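Long-range contacts in diaminopimelate decarboxylase (Psychromonas ingrahamii, PDB 4XG1), which probably catalyses the pyridoxal 5'-phosphate-dependent decarboxylation of meso-diaminopimelate to L-lysine, the last step of lysine biosynthesis: residues 29-34 with 284-289; 54-59 with 273-278; 100-105 with 121-126. One frame throughout, in Å; residues are numbered along the deposited sequence.

Contact 1 (29-34 with 284-289)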
loop_
_atom_site.group_PDB
_atom_site.type_symbol
_atom_site.label_atom_id
_atom_site.label_comp_id
_atom_site.label_asym_id
_atom_site.label_seq_id
_atom_site.Cartn_x
_atom_site.Cartn_y
_atom_site.Cartn_z
ATOM N N PRO B 29 3.872 -14.861 -7.663
ATOM C CA PRO B 29 2.476 -14.482 -7.824
ATOM C C PRO B 29 2.227 -13.785 -9.109
ATOM O O PRO B 29 3.167 -13.210 -9.708
ATOM C CB PRO B 29 2.232 -13.488 -6.693
ATOM C CG PRO B 29 3.592 -13.002 -6.342
ATOM C CD PRO B 29 4.474 -14.190 -6.504
ATOM N N ALA B 30 0.985 -13.869 -9.564
ATOM C CA ALA B 30 0.643 -13.287 -10.853
ATOM C C ALA B 30 -0.793 -12.837 -10.887
ATOM O O ALA B 30 -1.695 -13.561 -10.480
ATOM C CB ALA B 30 0.876 -14.292 -11.950
ATOM N N TYR B 31 -1.003 -11.621 -11.352
ATOM C CA TYR B 31 -2.353 -11.136 -11.607
ATOM C C TYR B 31 -2.715 -11.555 -13.003
ATOM O O TYR B 31 -1.887 -11.416 -13.917
ATOM C CB TYR B 31 -2.418 -9.613 -11.521
ATOM C CG TYR B 31 -2.622 -9.093 -10.112
ATOM C CD1 TYR B 31 -3.894 -9.085 -9.535
ATOM C CD2 TYR B 31 -1.558 -8.548 -9.380
ATOM C CE1 TYR B 31 -4.097 -8.609 -8.271
ATOM C CE2 TYR B 31 -1.772 -8.046 -8.116
ATOM C CZ TYR B 31 -3.029 -8.085 -7.564
ATOM O OH TYR B 31 -3.273 -7.564 -6.294
ATOM N N ILE B 32 -3.948 -12.032 -13.166
ATOM C CA ILE B 32 -4.424 -12.434 -14.476
ATOM C C ILE B 32 -5.738 -11.788 -14.793
ATOM O O ILE B 32 -6.670 -11.854 -13.982
ATOM C CB ILE B 32 -4.589 -13.960 -14.538
ATOM C CG1 ILE B 32 -3.229 -14.631 -14.394
ATOM C CG2 ILE B 32 -5.173 -14.387 -15.889
ATOM C CD1 ILE B 32 -3.284 -16.136 -14.281
ATOM N N TYR B 33 -5.815 -11.166 -15.954
ATOM C CA TYR B 33 -6.996 -10.393 -16.339
ATOM C C TYR B 33 -7.653 -10.960 -17.597
ATOM O O TYR B 33 -6.960 -11.403 -18.521
ATOM C CB TYR B 33 -6.620 -8.947 -16.606
ATOM C CG TYR B 33 -5.906 -8.240 -15.459
ATOM C CD1 TYR B 33 -6.474 -8.136 -14.205
ATOM C CD2 TYR B 33 -4.641 -7.666 -15.647
ATOM C CE1 TYR B 33 -5.814 -7.500 -13.174
ATOM C CE2 TYR B 33 -3.970 -7.044 -14.624
ATOM C CZ TYR B 33 -4.563 -6.956 -13.387
ATOM O OH TYR B 33 -3.898 -6.309 -12.364
ATOM N N SER B 34 -8.991 -10.956 -17.603
ATOM C CA SER B 34 -9.809 -11.336 -18.761
ATOM C C SER B 34 -10.141 -10.158 -19.623
ATOM O O SER B 34 -10.848 -9.281 -19.206
ATOM C CB SER B 34 -11.128 -11.963 -18.312
ATOM O OG SER B 34 -12.086 -11.944 -19.371
ATOM N N GLY B 284 -10.387 -9.798 -12.941
ATOM C CA GLY B 284 -9.053 -10.277 -12.623
ATOM C C GLY B 284 -8.975 -11.180 -11.410
ATOM O O GLY B 284 -9.788 -11.104 -10.513
ATOM N N VAL B 285 -7.958 -12.035 -11.415
ATOM C CA VAL B 285 -7.638 -12.824 -10.266
ATOM C C VAL B 285 -6.163 -12.705 -9.926
ATOM O O VAL B 285 -5.363 -12.199 -10.734
ATOM C CB VAL B 285 -7.965 -14.311 -10.503
ATOM C CG1 VAL B 285 -9.445 -14.447 -10.824
ATOM C CG2 VAL B 285 -7.140 -14.895 -11.635
ATOM N N LEU B 286 -5.810 -13.186 -8.738
ATOM C CA LEU B 286 -4.425 -13.270 -8.331
ATOM C C LEU B 286 -4.091 -14.703 -8.000
ATOM O O LEU B 286 -4.714 -15.316 -7.124
ATOM C CB LEU B 286 -4.179 -12.416 -7.106
ATOM C CG LEU B 286 -2.778 -12.499 -6.452
ATOM C CD1 LEU B 286 -1.704 -12.077 -7.428
ATOM C CD2 LEU B 286 -2.709 -11.643 -5.202
ATOM N N VAL B 287 -3.099 -15.245 -8.703
ATOM C CA VAL B 287 -2.726 -16.648 -8.545
ATOM C C VAL B 287 -1.494 -16.741 -7.675
ATOM O O VAL B 287 -0.562 -15.946 -7.846
ATOM C CB VAL B 287 -2.386 -17.281 -9.889
ATOM C CG1 VAL B 287 -2.195 -18.780 -9.716
ATOM C CG2 VAL B 287 -3.472 -16.978 -10.903
ATOM N N THR B 288 -1.483 -17.707 -6.767
ATOM C CA THR B 288 -0.387 -17.839 -5.849
ATOM C C THR B 288 -0.133 -19.309 -5.565
ATOM O O THR B 288 -1.015 -20.139 -5.690
ATOM C CB THR B 288 -0.680 -17.068 -4.557
ATOM O OG1 THR B 288 0.414 -17.208 -3.644
ATOM C CG2 THR B 288 -1.937 -17.587 -3.912
ATOM N N LYS B 289 1.074 -19.625 -5.142
ATOM C CA LYS B 289 1.487 -20.988 -4.909
ATOM C C LYS B 289 1.617 -21.231 -3.404
ATOM O O LYS B 289 2.142 -20.380 -2.660
ATOM C CB LYS B 289 2.830 -21.208 -5.573
ATOM C CG LYS B 289 3.458 -22.588 -5.369
ATOM C CD LYS B 289 4.850 -22.637 -6.000
ATOM C CE LYS B 289 5.842 -23.341 -5.079
ATOM N NZ LYS B 289 7.199 -22.727 -5.156
#
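Ala-30 and Val-287 form a hydrogen-bonded pair in an antiparallel strand pair within the mixed beta sheet of the second domain, beside the TIM barrel. Strand 30-34 belongs to this sheet although it precedes the barrel in sequence. The segments 30-34 and 284-289 run nearly antiparallel.

Four backbone hydrogen bonds hold the strands. Ala-30 and Val-287 exchange two, and the one from Val-287 N to Ala-30 O is 2.8 Å long and almost straight. Ile-32 and Val-285 exchange the other two. Tyr-31 with Leu-286 and Tyr-33 with Gly-284 are the non-hydrogen-bonded pairs, where the chains come closer. CA-H...O contacts supplement the bonds, as between Gly-284 CA and Ile-32 O at 3.2 Å.

Apolar packing differs on the two faces. On the face of Ile-32 and Val-287, Ile-32 CD1 touches Val-287 CG2 at 3.5 Å. Ile-32 puts CG1 anti to the carbonyl carbon, and CD1 continues in an extended line (chi2 173°) to that methyl. Val-285 CG2 covers Ile-32 CB from the same face, and helix 19-26 packs against Ile-32 and Val-287.

On the other face the tyrosines stand beside Leu-286 and Gly-284. The edge of the Tyr-33 ring meets Gly-284, with CD1 3.7 Å from CA. Its OH is hydrogen-bonded to Glu-392, and Tyr-31 OH to the backbone O of Asp-310. The hydroxyl ends are thus held away from the strand pair while the ring carbons do the packing.

The Tyr-31 ring also receives a CH-pi contact. Leu-286 CG is anti to its backbone N (chi1 174°), and methyl CD1 lies over the ring centre, 3.9 Å from the Tyr-31 centroid and 6° off the ring normal.

Contact 2 (54-59 with 273-278). With LLP ((2S)-2-amino-6-[[3-hydroxy-2-methyl-5-(phosphonooxymethyl)pyridin-4-yl]methylideneamino]hexanoic acid), chain T.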
loop_
_atom_site.group_PDB
_atom_site.type_symbol
_atom_site.label_atom_id
_atom_site.label_comp_id
_atom_site.label_asym_id
_atom_site.label_seq_id
_atom_site.Cartn_x
_atom_site.Cartn_y
_atom_site.Cartn_z
ATOM N N HIS B 54 -24.328 10.465 -22.969
ATOM C CA HIS B 54 -23.509 10.022 -21.860
ATOM C C HIS B 54 -22.048 9.873 -22.202
ATOM O O HIS B 54 -21.659 9.755 -23.369
ATOM C CB HIS B 54 -24.010 8.689 -21.382
ATOM C CG HIS B 54 -23.736 7.574 -22.330
ATOM N ND1 HIS B 54 -24.379 7.449 -23.535
ATOM C CD2 HIS B 54 -22.892 6.521 -22.244
ATOM C CE1 HIS B 54 -23.936 6.370 -24.157
ATOM N NE2 HIS B 54 -23.044 5.779 -23.385
ATOM N N LEU B 55 -21.228 9.903 -21.155
ATOM C CA LEU B 55 -19.859 9.432 -21.251
ATOM C C LEU B 55 -19.512 8.505 -20.090
ATOM O O LEU B 55 -19.837 8.773 -18.939
ATOM C CB LEU B 55 -18.891 10.602 -21.312
ATOM C CG LEU B 55 -17.435 10.207 -21.489
ATOM C CD1 LEU B 55 -17.233 9.417 -22.765
ATOM C CD2 LEU B 55 -16.567 11.440 -21.492
ATOM N N ILE B 56 -18.852 7.410 -20.419
ATOM C CA ILE B 56 -18.308 6.542 -19.400
ATOM C C ILE B 56 -16.839 6.790 -19.202
ATOM O O ILE B 56 -16.008 6.493 -20.061
ATOM C CB ILE B 56 -18.626 5.114 -19.720
ATOM C CG1 ILE B 56 -20.137 5.048 -19.746
ATOM C CG2 ILE B 56 -17.977 4.194 -18.702
ATOM C CD1 ILE B 56 -20.695 3.665 -19.648
ATOM N N CYS B 57 -16.553 7.424 -18.069
ATOM C CA CYS B 57 -15.210 7.794 -17.658
ATOM C C CYS B 57 -14.640 6.763 -16.665
ATOM O O CYS B 57 -14.751 6.929 -15.478
ATOM C CB CYS B 57 -15.242 9.141 -17.000
ATOM S SG CYS B 57 -15.586 10.409 -18.182
ATOM N N TYR B 58 -14.057 5.694 -17.180
ATOM C CA TYR B 58 -13.468 4.670 -16.339
ATOM C C TYR B 58 -12.583 5.266 -15.290
ATOM O O TYR B 58 -11.783 6.184 -15.567
ATOM C CB TYR B 58 -12.681 3.686 -17.171
ATOM C CG TYR B 58 -11.858 2.762 -16.332
ATOM C CD1 TYR B 58 -12.445 1.870 -15.460
ATOM C CD2 TYR B 58 -10.474 2.758 -16.447
ATOM C CE1 TYR B 58 -11.669 0.977 -14.718
ATOM C CE2 TYR B 58 -9.696 1.892 -15.697
ATOM C CZ TYR B 58 -10.298 1.009 -14.839
ATOM O OH TYR B 58 -9.505 0.184 -14.142
ATOM N N ALA B 59 -12.723 4.758 -14.076
ATOM C CA ALA B 59 -11.941 5.261 -12.944
ATOM C C ALA B 59 -10.562 4.559 -12.898
ATOM O O ALA B 59 -10.419 3.433 -12.446
ATOM C CB ALA B 59 -12.699 5.029 -11.659
ATOM N N PHE B 273 -20.558 9.036 -15.978
ATOM C CA PHE B 273 -20.346 8.004 -14.962
ATOM C C PHE B 273 -18.877 7.624 -14.833
ATOM O O PHE B 273 -18.141 7.548 -15.815
ATOM C CB PHE B 273 -21.096 6.739 -15.339
ATOM C CG PHE B 273 -22.533 6.960 -15.580
ATOM C CD1 PHE B 273 -22.991 7.376 -16.822
ATOM C CD2 PHE B 273 -23.449 6.745 -14.562
ATOM C CE1 PHE B 273 -24.332 7.581 -17.044
ATOM C CE2 PHE B 273 -24.800 6.946 -14.786
ATOM C CZ PHE B 273 -25.232 7.370 -16.025
ATOM N N GLU B 274 -18.474 7.318 -13.603
ATOM C CA GLU B 274 -17.072 7.066 -13.275
ATOM C C GLU B 274 -16.863 5.719 -12.624
ATOM O O GLU B 274 -16.246 5.631 -11.596
ATOM C CB GLU B 274 -16.584 8.153 -12.339
ATOM C CG GLU B 274 -16.599 9.564 -12.887
ATOM C CD GLU B 274 -16.184 10.587 -11.853
ATOM O OE1 GLU B 274 -16.195 10.276 -10.640
ATOM O OE2 GLU B 274 -15.820 11.713 -12.216
ATOM N N PRO B 275 -17.415 4.647 -13.204
ATOM C CA PRO B 275 -17.242 3.392 -12.514
ATOM C C PRO B 275 -15.778 2.862 -12.536
ATOM O O PRO B 275 -15.089 2.989 -13.535
ATOM C CB PRO B 275 -18.153 2.448 -13.306
ATOM C CG PRO B 275 -18.107 2.995 -14.682
ATOM C CD PRO B 275 -18.103 4.469 -14.490
ATOM N N GLY B 276 -15.375 2.183 -11.467
ATOM C CA GLY B 276 -14.087 1.478 -11.421
ATOM C C GLY B 276 -14.240 0.017 -11.075
ATOM O O GLY B 276 -14.142 -0.866 -11.945
ATOM N N ARG B 277 -14.551 -0.226 -9.809
ATOM C CA ARG B 277 -14.763 -1.580 -9.307
ATOM C C ARG B 277 -15.713 -2.427 -10.163
ATOM O O ARG B 277 -15.424 -3.570 -10.464
ATOM C CB ARG B 277 -15.282 -1.511 -7.882
ATOM C CG ARG B 277 -15.353 -2.837 -7.168
ATOM C CD ARG B 277 -16.065 -2.771 -5.818
ATOM N NE ARG B 277 -15.787 -1.594 -5.034
ATOM C CZ ARG B 277 -14.811 -1.440 -4.145
ATOM N NH1 ARG B 277 -13.921 -2.373 -3.879
ATOM N NH2 ARG B 277 -14.707 -0.267 -3.526
ATOM N N ALA B 278 -16.853 -1.858 -10.546
ATOM C CA ALA B 278 -17.893 -2.609 -11.246
ATOM C C ALA B 278 -17.389 -3.102 -12.589
ATOM O O ALA B 278 -17.775 -4.176 -13.058
ATOM C CB ALA B 278 -19.109 -1.756 -11.439
HETATM N N1 LLP T . -14.856 8.586 -8.742
HETATM C C2 LLP T . -14.280 9.112 -7.655
HETATM C "C2'" LLP T . -14.233 10.610 -7.499
HETATM C C3 LLP T . -13.691 8.187 -6.667
HETATM O O3 LLP T . -13.124 8.668 -5.536
HETATM C C4 LLP T . -13.779 6.741 -6.893
HETATM C "C4'" LLP T . -13.245 5.724 -5.934
HETATM C C5 LLP T . -14.442 6.285 -8.131
HETATM C C6 LLP T . -14.929 7.252 -8.999
HETATM C "C5'" LLP T . -14.578 4.831 -8.494
HETATM O OP4 LLP T . -15.295 4.111 -7.572
HETATM P P LLP T . -15.659 2.561 -7.748
HETATM O OP1 LLP T . -14.339 1.919 -8.152
HETATM O OP2 LLP T . -16.330 2.094 -6.435
HETATM O OP3 LLP T . -16.820 2.461 -8.757
HETATM N N LLP T . -9.231 1.110 -2.218
HETATM C CA LLP T . -10.710 0.857 -1.977
HETATM C CB LLP T . -11.564 1.505 -3.061
HETATM C CG LLP T . -12.135 2.873 -2.739
HETATM C CD LLP T . -11.912 3.869 -3.856
HETATM C CE LLP T . -12.695 5.165 -3.577
HETATM N NZ LLP T . -12.764 6.183 -4.645
HETATM C C LLP T . -10.963 -0.629 -2.053
HETATM O O LLP T . -10.084 -1.411 -2.372
HETATM O OXT LLP T . -12.055 -1.119 -1.818
#
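Tyr-58 turns its CG anti to the backbone N (chi1 170°), and the ring comes back alongside Pro-275 and Gly-276, which it meets obliquely. Its CD1 lies 3.5 Å from Pro-275 O. Glu-274 puts CG anti to its own carbonyl carbon and then runs extended (chi2 176°). The carboxylate thereby reaches the bound pyridoxal-lysine, with OE1 2.9 Å from the pyridine N1 of LLP.

The backbones run in parallel. Phe-273 bonds on both sides of Ile-56: its N donates to Leu-55 O, and its O accepts from Cys-57 N at 2.8 Å. The second donor lies nearly along the C=O axis. Beyond this bridge the segment 273-278 leaves the sheet. In the next bond, from Ala-59 N to Pro-275 O, the donor stands above the carbonyl plane. Glu-274 CA also points its hydrogen at Cys-57 O, at 3.2 Å.

Side chains add modest packing. Ile-56 CG2 meets the Pro-275 ring at CG, the two crossing at about a right angle. Ala-59 CB rests against Glu-274 O and Gly-276 CA, and it also lies against the C5' carbon of LLP.

The loop then holds the phosphate. Gly-276 N donates to OP3 of LLP, and Arg-277 N donates to OP1 of LLP at 2.7 Å. Gly-276 is the N-cap of helix 277-280, so the start of this short helix may add a modest favourable field for the phosphate charge. Arg-277 NH1 and NH2 both grip OXT of LLP in the plane of the guanidinium. NH1 is 3.0 Å from OXT.

A glutamate that meets the pyridine nitrogen end-on and a glycine-bearing loop at the phosphate are features of the PLP site at the C-terminal mouth of this family's TIM barrel.

Contact 3 (100-105 with 121-126)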
loop_
_atom_site.group_PDB
_atom_site.type_symbol
_atom_site.label_atom_id
_atom_site.label_comp_id
_atom_site.label_asym_id
_atom_site.label_seq_id
_atom_site.Cartn_x
_atom_site.Cartn_y
_atom_site.Cartn_z
ATOM N N ILE B 100 -11.483 13.134 -20.638
ATOM C CA ILE B 100 -10.908 12.920 -19.325
ATOM C C ILE B 100 -11.494 13.928 -18.363
ATOM O O ILE B 100 -11.382 15.139 -18.591
ATOM C CB ILE B 100 -9.389 13.134 -19.325
ATOM C CG1 ILE B 100 -8.716 11.922 -19.954
ATOM C CG2 ILE B 100 -8.858 13.309 -17.905
ATOM C CD1 ILE B 100 -7.211 12.043 -20.010
ATOM N N VAL B 101 -12.040 13.436 -17.261
ATOM C CA VAL B 101 -12.308 14.320 -16.127
ATOM C C VAL B 101 -11.334 14.017 -15.005
ATOM O O VAL B 101 -10.908 12.889 -14.831
ATOM C CB VAL B 101 -13.783 14.256 -15.678
ATOM C CG1 VAL B 101 -14.686 14.333 -16.910
ATOM C CG2 VAL B 101 -14.093 12.977 -14.924
ATOM N N PHE B 102 -10.938 15.050 -14.298
ATOM C CA PHE B 102 -9.937 15.011 -13.252
ATOM C C PHE B 102 -10.541 15.301 -11.865
ATOM O O PHE B 102 -10.815 16.413 -11.548
ATOM C CB PHE B 102 -8.886 16.028 -13.633
ATOM C CG PHE B 102 -7.638 16.039 -12.822
ATOM C CD1 PHE B 102 -7.344 15.127 -11.855
ATOM C CD2 PHE B 102 -6.725 16.988 -13.091
ATOM C CE1 PHE B 102 -6.185 15.186 -11.164
ATOM C CE2 PHE B 102 -5.571 17.071 -12.392
ATOM C CZ PHE B 102 -5.296 16.148 -11.409
ATOM N N SER B 103 -10.693 14.261 -11.051
ATOM C CA SER B 103 -11.124 14.333 -9.637
ATOM C C SER B 103 -9.926 14.472 -8.689
ATOM O O SER B 103 -8.781 14.353 -9.108
ATOM C CB SER B 103 -11.919 13.082 -9.263
ATOM O OG SER B 103 -12.765 12.624 -10.324
ATOM N N GLY B 104 -10.172 14.804 -7.435
ATOM C CA GLY B 104 -9.098 14.846 -6.436
ATOM C C GLY B 104 -9.065 16.087 -5.564
ATOM O O GLY B 104 -9.162 17.184 -6.059
ATOM N N VAL B 105 -8.947 15.908 -4.250
ATOM C CA VAL B 105 -8.951 17.038 -3.326
ATOM C C VAL B 105 -7.650 17.777 -3.256
ATOM O O VAL B 105 -7.596 18.811 -2.613
ATOM C CB VAL B 105 -9.249 16.638 -1.852
ATOM C CG1 VAL B 105 -10.672 16.189 -1.661
ATOM C CG2 VAL B 105 -8.293 15.553 -1.358
ATOM N N MET B 121 -11.585 17.474 -20.591
ATOM C CA MET B 121 -12.984 17.837 -20.487
ATOM C C MET B 121 -13.358 18.684 -19.254
ATOM O O MET B 121 -14.087 19.649 -19.398
ATOM C CB MET B 121 -13.856 16.589 -20.467
ATOM C CG MET B 121 -15.341 16.865 -20.563
ATOM S SD MET B 121 -16.305 15.332 -20.691
ATOM C CE MET B 121 -15.976 14.871 -22.368
ATOM N N CYS B 122 -12.900 18.325 -18.053
ATOM C CA CYS B 122 -13.458 18.938 -16.839
ATOM C C CYS B 122 -12.623 18.645 -15.591
ATOM O O CYS B 122 -12.091 17.564 -15.443
ATOM C CB CYS B 122 -14.911 18.433 -16.635
ATOM S SG CYS B 122 -15.945 19.469 -15.606
ATOM N N PHE B 123 -12.547 19.619 -14.703
ATOM C CA PHE B 123 -11.977 19.469 -13.383
ATOM C C PHE B 123 -13.119 19.345 -12.386
ATOM O O PHE B 123 -13.914 20.241 -12.274
ATOM C CB PHE B 123 -11.153 20.685 -13.005
ATOM C CG PHE B 123 -9.901 20.852 -13.809
ATOM C CD1 PHE B 123 -9.941 21.431 -15.081
ATOM C CD2 PHE B 123 -8.670 20.441 -13.304
ATOM C CE1 PHE B 123 -8.788 21.590 -15.830
ATOM C CE2 PHE B 123 -7.510 20.599 -14.043
ATOM C CZ PHE B 123 -7.571 21.167 -15.311
ATOM N N ASN B 124 -13.221 18.227 -11.683
ATOM C CA ASN B 124 -14.201 18.068 -10.627
ATOM C C ASN B 124 -13.616 18.648 -9.350
ATOM O O ASN B 124 -12.803 18.008 -8.691
ATOM C CB ASN B 124 -14.542 16.595 -10.454
ATOM C CG ASN B 124 -15.301 16.034 -11.640
ATOM O OD1 ASN B 124 -15.975 16.782 -12.359
ATOM N ND2 ASN B 124 -15.191 14.722 -11.877
ATOM N N VAL B 125 -14.034 19.867 -9.004
ATOM C CA VAL B 125 -13.443 20.637 -7.906
ATOM C C VAL B 125 -14.050 20.291 -6.540
ATOM O O VAL B 125 -15.269 20.116 -6.406
ATOM C CB VAL B 125 -13.588 22.162 -8.140
ATOM C CG1 VAL B 125 -13.036 22.979 -6.976
ATOM C CG2 VAL B 125 -12.887 22.567 -9.413
ATOM N N GLU B 126 -13.183 20.267 -5.529
ATOM C CA GLU B 126 -13.515 19.784 -4.182
ATOM C C GLU B 126 -13.312 20.813 -3.064
ATOM O O GLU B 126 -13.675 20.571 -1.942
ATOM C CB GLU B 126 -12.630 18.565 -3.864
ATOM C CG GLU B 126 -12.773 17.459 -4.910
ATOM C CD GLU B 126 -13.005 16.068 -4.329
ATOM O OE1 GLU B 126 -13.391 15.986 -3.144
ATOM O OE2 GLU B 126 -12.808 15.072 -5.083
HETATM O O HOH W 1 -13.081 15.516 -7.485
#
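Gly-104, Asn-124 and Glu-126 meet at one water that all three grip. The water accepts from Gly-104 N at 3.0 Å. It donates to Asn-124 O at 2.8 Å and to Glu-126 OE2. It thus bridges the two chains just past the last direct backbone bond. Glu-126 bends at chi2 (-131°), which folds the carboxylate back beside Gly-104 and Val-105. OE2 also forms a salt bridge with Arg-150, and OE1 is hydrogen-bonded to Gly-173 N, so both oxygens of this buried carboxylate have partners.

Direct bonds join the strands before the water, both at Phe-102. Phe-102 N donates to Cys-122 O, and Asn-124 N donates to Phe-102 O, both at 3.0 Å. The first is fairly straight. In the second the donor stands above the carbonyl plane. Val-101 CA adds a CA-H...O contact to Cys-122 O.

One face carries Val-101, Cys-122 and the amide of Asn-124. Val-101 CG2 touches Asn-124 ND2 at 3.7 Å, and its CG1 lies against Cys-122 CB. Ser-103 OG is near the same ND2, but its hydrogen bond goes to Asp-80, and the residue also touches the bound LLP.

The opposite face carries two phenylalanines. Phe-102 has its CG anti to the backbone N (chi1 -171°), which sets its ring beside that of Phe-123. Phe-102 CD2 and Phe-123 CE2 are 3.8 Å apart, and the ring planes are inclined at 42°.

Strand 100-102, helix 109-117 and strand 122-125 form a beta-alpha-beta unit of the TIM barrel. Helix 109-117 covers the phenylalanine face, helix 128-140 packs against Phe-123 and Val-125, and strands 78-81 and 145-152 continue the sheet on either side.

Contacts 2 and 3 belong to one parallel barrel sheet, with centres 13 Å apart, and they touch. Glu-274 OE2 lies 3.1 Å from Asn-124 ND2, so the strand pair of contact 3 backs the carboxylate that meets the LLP pyridine. Leu-55 and Met-121 also pack together. Contact 1 lies in the other domain, its centre 23 Å from that of contact 2 and 32 Å from that of contact 3. Contact 2 is nested in the chain loop closed by contact 1, and helix 277-280 leads directly into strand 284-294. The Tyr-31 side chain is about 10 Å from a bound LLP, so contact 1 approaches the site without forming it.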